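Local coordinates for magnesium and cobalt efflux protein CorC (Neisseria meningitidis serogroup B, PDB 3OI8) that probably takes part in magnesium and cobalt transport, here as a fragment holding its N-terminal helices and an adenosine-binding pair of CBS domains, at residues Asn10-Ala15 and Glu19-Asp24; Ser48-Leu53 and Glu79-Val84; Leu94-Met97 and Gln102-Leu105. All coordinates share one frame; numbering follows the deposited sequence.

Contact 1 of 3, residues Asn10-Ala15 and Glu19-Asp24; sequences NLLRQA and EVFDAD
Leu12 is the first residue of Asn10-Ala15 to meet the other segment: its methyl CD2 lies 4.1 Å from CZ of Phe21, the two side chains running at a slant to each other. Its carbonyl touches the same ring, with Leu12 O 3.6 Å from Phe21 CZ. The Phe21 ring is carried there by a first torsion that sets CG between the backbone N and the carbonyl carbon (chi1 47°), which brings the end of the ring back to Leu12 and Ala15. One turn on, Ala15 points at the partner segment and is shared by two side chains: Ala15 CB sits 3.7 Å from Phe21 CE1 and 3.8 Å from Val20 CB. Val20 N donates to Ala15 O at 2.9 Å, standing 38° out of the carbonyl plane. Leu12 and Phe21 also both pack on Leu29 of helix 23-35, while Ala15 packs on Val8 of the second subunit. Glu19, with its positive phi of 58°, is the C-prime residue, and together with Glu19 N to His16 O the Val20-Ala15 bond makes a Schellman motif that ends helix 5-17 at the turn of a helical hairpin.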
loop_
_atom_site.group_PDB
_atom_site.type_symbol
_atom_site.label_atom_id
_atom_site.label_comp_id
_atom_site.label_asym_id
_atom_site.label_seq_id
_atom_site.Cartn_x
_atom_site.Cartn_y
_atom_site.Cartn_z
ATOM N N ASN A 10 -1.413 23.447 -18.824
ATOM C CA ASN A 10 -1.842 23.830 -20.177
ATOM C C ASN A 10 -1.246 22.901 -21.221
ATOM O O ASN A 10 -1.935 22.421 -22.129
ATOM C CB ASN A 10 -1.438 25.279 -20.510
ATOM C CG ASN A 10 -2.221 26.297 -19.721
ATOM O OD1 ASN A 10 -3.188 25.960 -19.032
ATOM N ND2 ASN A 10 -1.807 27.561 -19.810
ATOM N N LEU A 11 0.055 22.676 -21.096
ATOM C CA LEU A 11 0.788 21.791 -21.992
ATOM C C LEU A 11 0.127 20.407 -22.045
ATOM O O LEU A 11 -0.116 19.858 -23.114
ATOM C CB LEU A 11 2.215 21.652 -21.471
ATOM C CG LEU A 11 3.181 20.754 -22.230
ATOM C CD1 LEU A 11 3.939 21.607 -23.221
ATOM C CD2 LEU A 11 4.137 20.060 -21.261
ATOM N N LEU A 12 -0.181 19.856 -20.877
ATOM C CA LEU A 12 -0.777 18.528 -20.808
ATOM C C LEU A 12 -2.239 18.499 -21.259
ATOM O O LEU A 12 -2.656 17.568 -21.955
ATOM C CB LEU A 12 -0.646 17.964 -19.402
ATOM C CG LEU A 12 0.805 17.753 -18.955
ATOM C CD1 LEU A 12 0.860 17.491 -17.464
ATOM C CD2 LEU A 12 1.494 16.646 -19.746
ATOM N N ARG A 13 -3.014 19.499 -20.842
ATOM C CA ARG A 13 -4.404 19.603 -21.268
ATOM C C ARG A 13 -4.456 19.728 -22.782
ATOM O O ARG A 13 -5.384 19.222 -23.432
ATOM C CB ARG A 13 -5.095 20.792 -20.605
ATOM C CG ARG A 13 -5.934 20.380 -19.421
ATOM C CD ARG A 13 -6.071 21.481 -18.402
ATOM N NE ARG A 13 -6.282 20.907 -17.076
ATOM C CZ ARG A 13 -6.573 21.612 -15.988
ATOM N NH1 ARG A 13 -6.700 22.931 -16.065
ATOM N NH2 ARG A 13 -6.746 20.994 -14.823
ATOM N N GLN A 14 -3.439 20.381 -23.336
ATOM C CA GLN A 14 -3.315 20.520 -24.783
ATOM C C GLN A 14 -3.123 19.161 -25.449
ATOM O O GLN A 14 -3.809 18.836 -26.421
ATOM C CB GLN A 14 -2.144 21.440 -25.137
ATOM C CG GLN A 14 -2.034 21.751 -26.623
ATOM C CD GLN A 14 -0.599 21.755 -27.122
ATOM O OE1 GLN A 14 0.013 20.697 -27.294
ATOM N NE2 GLN A 14 -0.057 22.946 -27.365
ATOM N N ALA A 15 -2.193 18.360 -24.932
ATOM C CA ALA A 15 -1.904 17.060 -25.541
ATOM C C ALA A 15 -3.148 16.176 -25.510
ATOM O O ALA A 15 -3.485 15.520 -26.504
ATOM C CB ALA A 15 -0.738 16.385 -24.845
ATOM N N GLU A 19 -5.413 14.518 -28.385
ATOM C CA GLU A 19 -5.522 13.062 -28.275
ATOM C C GLU A 19 -4.190 12.293 -28.196
ATOM O O GLU A 19 -4.129 11.112 -28.541
ATOM C CB GLU A 19 -6.418 12.507 -29.391
ATOM C CG GLU A 19 -7.865 12.985 -29.285
ATOM C CD GLU A 19 -8.782 12.390 -30.344
ATOM O OE1 GLU A 19 -8.287 12.004 -31.427
ATOM O OE2 GLU A 19 -10.005 12.319 -30.090
ATOM N N VAL A 20 -3.138 12.961 -27.730
ATOM C CA VAL A 20 -1.863 12.296 -27.465
ATOM C C VAL A 20 -1.996 11.229 -26.366
ATOM O O VAL A 20 -1.255 10.241 -26.353
ATOM C CB VAL A 20 -0.779 13.299 -27.047
ATOM C CG1 VAL A 20 0.519 12.569 -26.708
ATOM C CG2 VAL A 20 -0.558 14.333 -28.141
ATOM N N PHE A 21 -2.931 11.445 -25.441
ATOM C CA PHE A 21 -3.302 10.431 -24.446
ATOM C C PHE A 21 -4.725 10.736 -23.978
ATOM O O PHE A 21 -5.259 11.796 -24.291
ATOM C CB PHE A 21 -2.310 10.387 -23.272
ATOM C CG PHE A 21 -1.968 11.745 -22.699
ATOM C CD1 PHE A 21 -0.736 12.340 -22.955
ATOM C CD2 PHE A 21 -2.874 12.425 -21.902
ATOM C CE1 PHE A 21 -0.412 13.607 -22.423
ATOM C CE2 PHE A 21 -2.556 13.687 -21.370
ATOM C CZ PHE A 21 -1.321 14.267 -21.639
ATOM N N ASP A 22 -5.340 9.825 -23.233
ATOM C CA ASP A 22 -6.774 9.939 -22.955
ATOM C C ASP A 22 -7.109 10.640 -21.638
ATOM O O ASP A 22 -6.221 10.977 -20.853
ATOM C CB ASP A 22 -7.464 8.564 -23.033
ATOM C CG ASP A 22 -7.146 7.671 -21.839
ATOM O OD1 ASP A 22 -6.313 8.058 -20.990
ATOM O OD2 ASP A 22 -7.735 6.570 -21.754
ATOM N N ALA A 23 -8.402 10.851 -21.404
ATOM C CA ALA A 23 -8.858 11.581 -20.226
ATOM C C ALA A 23 -8.292 11.006 -18.926
ATOM O O ALA A 23 -7.826 11.749 -18.068
ATOM C CB ALA A 23 -10.380 11.616 -20.179
ATOM N N ASP A 24 -8.338 9.685 -18.783
ATOM C CA ASP A 24 -7.824 9.032 -17.579
ATOM C C ASP A 24 -6.339 9.305 -17.342
ATOM O O ASP A 24 -5.919 9.546 -16.214
ATOM C CB ASP A 24 -8.080 7.525 -17.624
ATOM C CG ASP A 24 -9.551 7.181 -17.490
ATOM O OD1 ASP A 24 -10.371 8.114 -17.328
ATOM O OD2 ASP A 24 -9.886 5.978 -17.543
#

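Contact 2 of 3, residues Ser48-Leu53 and Glu79-Val84; sequences SRMNVL and EDKDEV. With ADN (adenosine), chain C.
Lys81 reaches across to Met50 and Val52 with nearly its whole length. Its CB, where the chain leaves the turn, lies 3.8 Å from the terminal methyl CE of Met50, a selenomethionine. CG keeps beside the same methyl, and CD comes nearest, with Lys81 CD to Met50 CE at 3.5 Å, tighter than ordinary carbon contact. The two side chains slide past each other in opposite directions, and the bend of Met50 at its last torsion (chi3 -61°) turns CE against the lysine. Lys81 CE lies between Met50 O, at 3.9 Å, and Val52 CG2, at 4.0 Å. The tip, NZ, makes a weak hydrogen bond to Met50 O at 3.4 Å and a further one to the carbonyl of Arg47, so the ammonium ends among backbone oxygens.

The lysine stands in a type I turn from Asp80 to Glu83, which Asp80 tightens as an Asx turn: its OD1 accepts Asp82 N from above the carboxylate plane. The loop 48-53 also lines the adenosine pocket. Met50 CA lies 3.5 Å from adenosine C2, Asn51 N donates to adenosine N1 at 2.7 Å, and adenosine N6 donates to Asn51 O at 3.1 Å, a pair of backbone bonds to the adenine. Asn51 OD1 is bonded to His71 NE2, whose ring is also hydrogen-bonded to adenosine through ND1. Lys81 thus packs along a loop that forms part of the adenosine site of the CBS pair, held against the turn 80-83 that precedes strand 84-89.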
loop_
_atom_site.group_PDB
_atom_site.type_symbol
_atom_site.label_atom_id
_atom_site.label_comp_id
_atom_site.label_asym_id
_atom_site.label_seq_id
_atom_site.Cartn_x
_atom_site.Cartn_y
_atom_site.Cartn_z
ATOM N N SER A 48 -1.937 13.704 18.792
ATOM C CA SER A 48 -3.032 13.464 19.720
ATOM C C SER A 48 -4.089 12.498 19.172
ATOM O O SER A 48 -4.985 12.090 19.900
ATOM C CB SER A 48 -3.665 14.788 20.180
ATOM O OG SER A 48 -3.813 15.699 19.099
ATOM N N ARG A 49 -3.972 12.113 17.902
ATOM C CA ARG A 49 -4.956 11.216 17.282
ATOM C C ARG A 49 -4.414 9.840 16.873
ATOM O O ARG A 49 -5.167 8.990 16.380
ATOM C CB ARG A 49 -5.595 11.887 16.060
ATOM C CG ARG A 49 -6.394 13.130 16.402
ATOM C CD ARG A 49 -6.999 13.769 15.158
ATOM N NE ARG A 49 -7.676 15.024 15.484
ATOM C CZ ARG A 49 -8.236 15.830 14.586
ATOM N NH1 ARG A 49 -8.201 15.521 13.294
ATOM N NH2 ARG A 49 -8.826 16.949 14.983
HETATM N N MSE A 50 -3.118 9.610 17.056
HETATM C CA MSE A 50 -2.556 8.313 16.683
HETATM C C MSE A 50 -3.050 7.226 17.625
HETATM O O MSE A 50 -3.216 7.471 18.817
HETATM C CB MSE A 50 -1.039 8.338 16.792
HETATM C CG MSE A 50 -0.369 9.464 16.078
HETATM SE SE MSE A 50 1.525 9.305 16.423
HETATM C CE MSE A 50 1.511 9.497 18.358
ATOM N N ASN A 51 -3.254 6.018 17.101
ATOM C CA ASN A 51 -3.534 4.862 17.943
ATOM C C ASN A 51 -2.222 4.150 18.239
ATOM O O ASN A 51 -1.579 3.643 17.316
ATOM C CB ASN A 51 -4.509 3.895 17.254
ATOM C CG ASN A 51 -5.914 4.463 17.132
ATOM O OD1 ASN A 51 -6.526 4.397 16.068
ATOM N ND2 ASN A 51 -6.430 5.024 18.225
ATOM N N VAL A 52 -1.820 4.124 19.513
ATOM C CA VAL A 52 -0.531 3.537 19.896
ATOM C C VAL A 52 -0.682 2.363 20.874
ATOM O O VAL A 52 -1.740 2.174 21.482
ATOM C CB VAL A 52 0.387 4.595 20.545
ATOM C CG1 VAL A 52 0.637 5.759 19.581
ATOM C CG2 VAL A 52 -0.232 5.106 21.855
ATOM N N LEU A 53 0.390 1.589 21.043
ATOM C CA LEU A 53 0.405 0.509 22.036
ATOM C C LEU A 53 1.428 0.822 23.118
ATOM O O LEU A 53 2.496 1.360 22.814
ATOM C CB LEU A 53 0.788 -0.813 21.363
ATOM C CG LEU A 53 -0.119 -1.238 20.196
ATOM C CD1 LEU A 53 0.459 -2.465 19.511
ATOM C CD2 LEU A 53 -1.530 -1.508 20.695
ATOM N N GLU A 79 6.920 6.157 27.910
ATOM C CA GLU A 79 6.217 6.977 28.898
ATOM C C GLU A 79 5.021 7.724 28.316
ATOM O O GLU A 79 4.008 7.921 28.991
ATOM C CB GLU A 79 7.167 7.983 29.552
ATOM C CG GLU A 79 6.444 8.927 30.491
ATOM C CD GLU A 79 7.321 10.050 31.001
ATOM O OE1 GLU A 79 7.067 10.535 32.130
ATOM O OE2 GLU A 79 8.260 10.446 30.274
ATOM N N ASP A 80 5.160 8.160 27.069
ATOM C CA ASP A 80 4.115 8.895 26.371
ATOM C C ASP A 80 4.465 8.934 24.883
ATOM O O ASP A 80 5.437 8.304 24.436
ATOM C CB ASP A 80 3.943 10.318 26.939
ATOM C CG ASP A 80 5.212 11.144 26.853
ATOM O OD1 ASP A 80 6.064 10.854 25.985
ATOM O OD2 ASP A 80 5.358 12.095 27.654
ATOM N N LYS A 81 3.686 9.675 24.115
ATOM C CA LYS A 81 3.830 9.609 22.663
ATOM C C LYS A 81 5.099 10.284 22.156
ATOM O O LYS A 81 5.449 10.156 20.981
ATOM C CB LYS A 81 2.590 10.167 21.972
ATOM C CG LYS A 81 1.351 9.343 22.235
ATOM C CD LYS A 81 0.137 9.916 21.530
ATOM C CE LYS A 81 -1.060 8.999 21.720
ATOM N NZ LYS A 81 -2.281 9.652 21.194
ATOM N N ASP A 82 5.792 10.998 23.041
ATOM C CA ASP A 82 7.091 11.574 22.686
ATOM C C ASP A 82 8.237 10.573 22.879
ATOM O O ASP A 82 9.407 10.879 22.628
ATOM C CB ASP A 82 7.323 12.882 23.460
ATOM C CG ASP A 82 6.441 14.004 22.939
ATOM O OD1 ASP A 82 6.271 14.070 21.697
ATOM O OD2 ASP A 82 5.891 14.783 23.744
ATOM N N GLU A 83 7.894 9.369 23.325
ATOM C CA GLU A 83 8.885 8.306 23.413
ATOM C C GLU A 83 8.436 7.097 22.586
ATOM O O GLU A 83 7.890 6.145 23.134
ATOM C CB GLU A 83 9.141 7.908 24.888
ATOM C CG GLU A 83 10.276 6.899 25.007
ATOM C CD GLU A 83 10.588 6.451 26.434
ATOM O OE1 GLU A 83 9.756 6.648 27.349
ATOM O OE2 GLU A 83 11.686 5.884 26.627
ATOM N N VAL A 84 8.633 7.150 21.268
ATOM C CA VAL A 84 8.227 6.041 20.403
ATOM C C VAL A 84 9.378 5.048 20.358
ATOM O O VAL A 84 10.505 5.415 20.040
ATOM C CB VAL A 84 7.858 6.498 18.957
ATOM C CG1 VAL A 84 7.545 5.262 18.062
ATOM C CG2 VAL A 84 6.681 7.449 18.959
HETATM O "O5'" ADN C . -6.181 2.113 9.023
HETATM C "C5'" ADN C . -7.100 2.785 8.201
HETATM C "C4'" ADN C . -6.756 4.304 8.145
HETATM O "O4'" ADN C . -6.505 4.814 9.489
HETATM C "C3'" ADN C . -5.490 4.558 7.300
HETATM O "O3'" ADN C . -5.852 5.043 6.036
HETATM C "C2'" ADN C . -4.715 5.604 8.065
HETATM O "O2'" ADN C . -5.058 6.894 7.613
HETATM C "C1'" ADN C . -5.196 5.470 9.509
HETATM N N9 ADN C . -4.260 4.699 10.326
HETATM C C8 ADN C . -3.532 3.418 9.944
HETATM N N7 ADN C . -2.726 2.984 11.138
HETATM C C5 ADN C . -2.968 4.001 12.267
HETATM C C6 ADN C . -2.430 4.091 13.727
HETATM N N6 ADN C . -1.549 3.040 14.239
HETATM N N1 ADN C . -2.844 5.195 14.584
HETATM C C2 ADN C . -3.801 6.261 14.069
HETATM N N3 ADN C . -4.333 6.172 12.637
HETATM C C4 ADN C . -3.912 5.048 11.763
#

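Contact 3 of 3, residues Leu94-Met97 and Gln102-Leu105; sequences LKYM and QFHL
The backbones of Tyr96 and Phe103 come within 6.3 Å at their CA atoms, with the tyrosine pointing toward the segment 102-105. Its ring lies against the backbone: CA of Phe103 stands over the centre of one face, 3.7 Å from the centroid and 13° off the normal, a CH-pi contact. The phenyl group then turns its edge to that ring, Phe103 CD1 approaching Tyr96 CD2 to 3.6 Å. With planes at 84°, the pair is an offset edge-to-face stack. Phe103 holds its CG anti to the backbone N (chi1 179°), which places Phe103 CD1 against CD2 and CE2 of Tyr96. On the other flank Tyr96 CE1 touches the carbonyl of Gln102, at 3.3 Å to its O. The hydroxyl is bridged to the same carbonyl by a water that lies 2.7 Å from Tyr96 OH, in the plane of the ring, and donates to Gln102 O. Outside the two segments both rings rest on Ile59 and Ile108, while Met97 touches Tyr96 of the second subunit. The aromatic pair bridges the ends of residues 98-101 within the connection from strand 84-89 to helix 105-108, packed against helices 59-69 and 105-108.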
loop_
_atom_site.group_PDB
_atom_site.type_symbol
_atom_site.label_atom_id
_atom_site.label_comp_id
_atom_site.label_asym_id
_atom_site.label_seq_id
_atom_site.Cartn_x
_atom_site.Cartn_y
_atom_site.Cartn_z
ATOM N N LEU A 94 0.858 -12.912 15.118
ATOM C CA LEU A 94 0.434 -14.280 14.835
ATOM C C LEU A 94 1.531 -15.272 15.212
ATOM O O LEU A 94 1.288 -16.472 15.320
ATOM C CB LEU A 94 0.084 -14.440 13.360
ATOM C CG LEU A 94 -1.139 -13.679 12.852
ATOM C CD1 LEU A 94 -1.231 -13.838 11.345
ATOM C CD2 LEU A 94 -2.407 -14.173 13.531
ATOM N N LYS A 95 2.747 -14.770 15.387
ATOM C CA LYS A 95 3.846 -15.616 15.841
ATOM C C LYS A 95 3.526 -16.232 17.203
ATOM O O LYS A 95 4.147 -17.210 17.618
ATOM C CB LYS A 95 5.151 -14.807 15.923
ATOM C CG LYS A 95 5.630 -14.261 14.577
ATOM C CD LYS A 95 6.908 -13.434 14.721
ATOM C CE LYS A 95 7.238 -12.668 13.440
ATOM N NZ LYS A 95 8.205 -11.541 13.670
ATOM N N TYR A 96 2.562 -15.647 17.909
ATOM C CA TYR A 96 2.251 -16.104 19.259
ATOM C C TYR A 96 0.870 -16.739 19.335
ATOM O O TYR A 96 0.300 -16.862 20.409
ATOM C CB TYR A 96 2.366 -14.951 20.261
ATOM C CG TYR A 96 3.781 -14.500 20.476
ATOM C CD1 TYR A 96 4.692 -15.316 21.139
ATOM C CD2 TYR A 96 4.214 -13.257 20.017
ATOM C CE1 TYR A 96 6.000 -14.904 21.336
ATOM C CE2 TYR A 96 5.516 -12.840 20.203
ATOM C CZ TYR A 96 6.402 -13.664 20.869
ATOM O OH TYR A 96 7.700 -13.246 21.071
HETATM N N MSE A 97 0.341 -17.135 18.185
HETATM C CA MSE A 97 -0.988 -17.727 18.113
HETATM C C MSE A 97 -1.119 -18.933 19.041
HETATM O O MSE A 97 -2.126 -19.092 19.732
HETATM C CB MSE A 97 -1.279 -18.142 16.672
HETATM C CG MSE A 97 -2.475 -19.064 16.489
HETATM SE SE MSE A 97 -4.135 -18.140 16.092
HETATM C CE MSE A 97 -3.398 -16.452 15.406
ATOM N N GLN A 102 4.265 -16.992 25.841
ATOM C CA GLN A 102 5.640 -16.600 25.529
ATOM C C GLN A 102 5.762 -15.195 24.907
ATOM O O GLN A 102 6.859 -14.766 24.569
ATOM C CB GLN A 102 6.320 -17.644 24.635
ATOM C CG GLN A 102 6.610 -18.971 25.339
ATOM C CD GLN A 102 7.317 -19.962 24.432
ATOM O OE1 GLN A 102 6.837 -20.263 23.346
ATOM N NE2 GLN A 102 8.468 -20.462 24.869
ATOM N N PHE A 103 4.647 -14.475 24.794
ATOM C CA PHE A 103 4.654 -13.130 24.211
ATOM C C PHE A 103 5.765 -12.265 24.777
ATOM O O PHE A 103 5.930 -12.153 26.001
ATOM C CB PHE A 103 3.303 -12.431 24.397
ATOM C CG PHE A 103 3.256 -11.030 23.832
ATOM C CD1 PHE A 103 3.422 -10.807 22.476
ATOM C CD2 PHE A 103 3.032 -9.932 24.660
ATOM C CE1 PHE A 103 3.368 -9.510 21.947
ATOM C CE2 PHE A 103 2.983 -8.634 24.140
ATOM C CZ PHE A 103 3.148 -8.429 22.781
ATOM N N HIS A 104 6.523 -11.646 23.874
ATOM C CA HIS A 104 7.613 -10.756 24.264
ATOM C C HIS A 104 7.634 -9.658 23.213
ATOM O O HIS A 104 8.143 -9.850 22.115
ATOM C CB HIS A 104 8.946 -11.519 24.323
ATOM C CG HIS A 104 10.107 -10.696 24.799
ATOM N ND1 HIS A 104 9.952 -9.480 25.431
ATOM C CD2 HIS A 104 11.442 -10.924 24.744
ATOM C CE1 HIS A 104 11.141 -8.990 25.738
ATOM N NE2 HIS A 104 12.062 -9.845 25.331
ATOM N N LEU A 105 7.047 -8.512 23.544
ATOM C CA LEU A 105 6.820 -7.486 22.547
ATOM C C LEU A 105 8.134 -7.078 21.873
ATOM O O LEU A 105 8.173 -6.900 20.656
ATOM C CB LEU A 105 6.111 -6.272 23.158
ATOM C CG LEU A 105 5.733 -5.152 22.176
ATOM C CD1 LEU A 105 5.087 -5.740 20.916
ATOM C CD2 LEU A 105 4.792 -4.140 22.848
HETATM O O HOH W 1 9.263 -14.970 22.354
#

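In the fold
The three contacts follow one another along the chain without touching. Contact 1 is the most buried and belongs to the separate N-terminal helices, about 53 Å between centres from contact 3. Both are short-range closures, one ending a helix through a backbone bond and apolar side chains, the other folding a loop through rings and a water. Contacts 2 and 3 are partly buried, lie on connections next to strand 84-89 and both pack on helix 59-69; contact 2 joins two loops far apart in sequence. Its lysine combines aliphatic packing with a weak bond to a carbonyl beside the adenosine. Contacts 1 and 3 both reach the second subunit, whereas contact 2 meets the ligand instead.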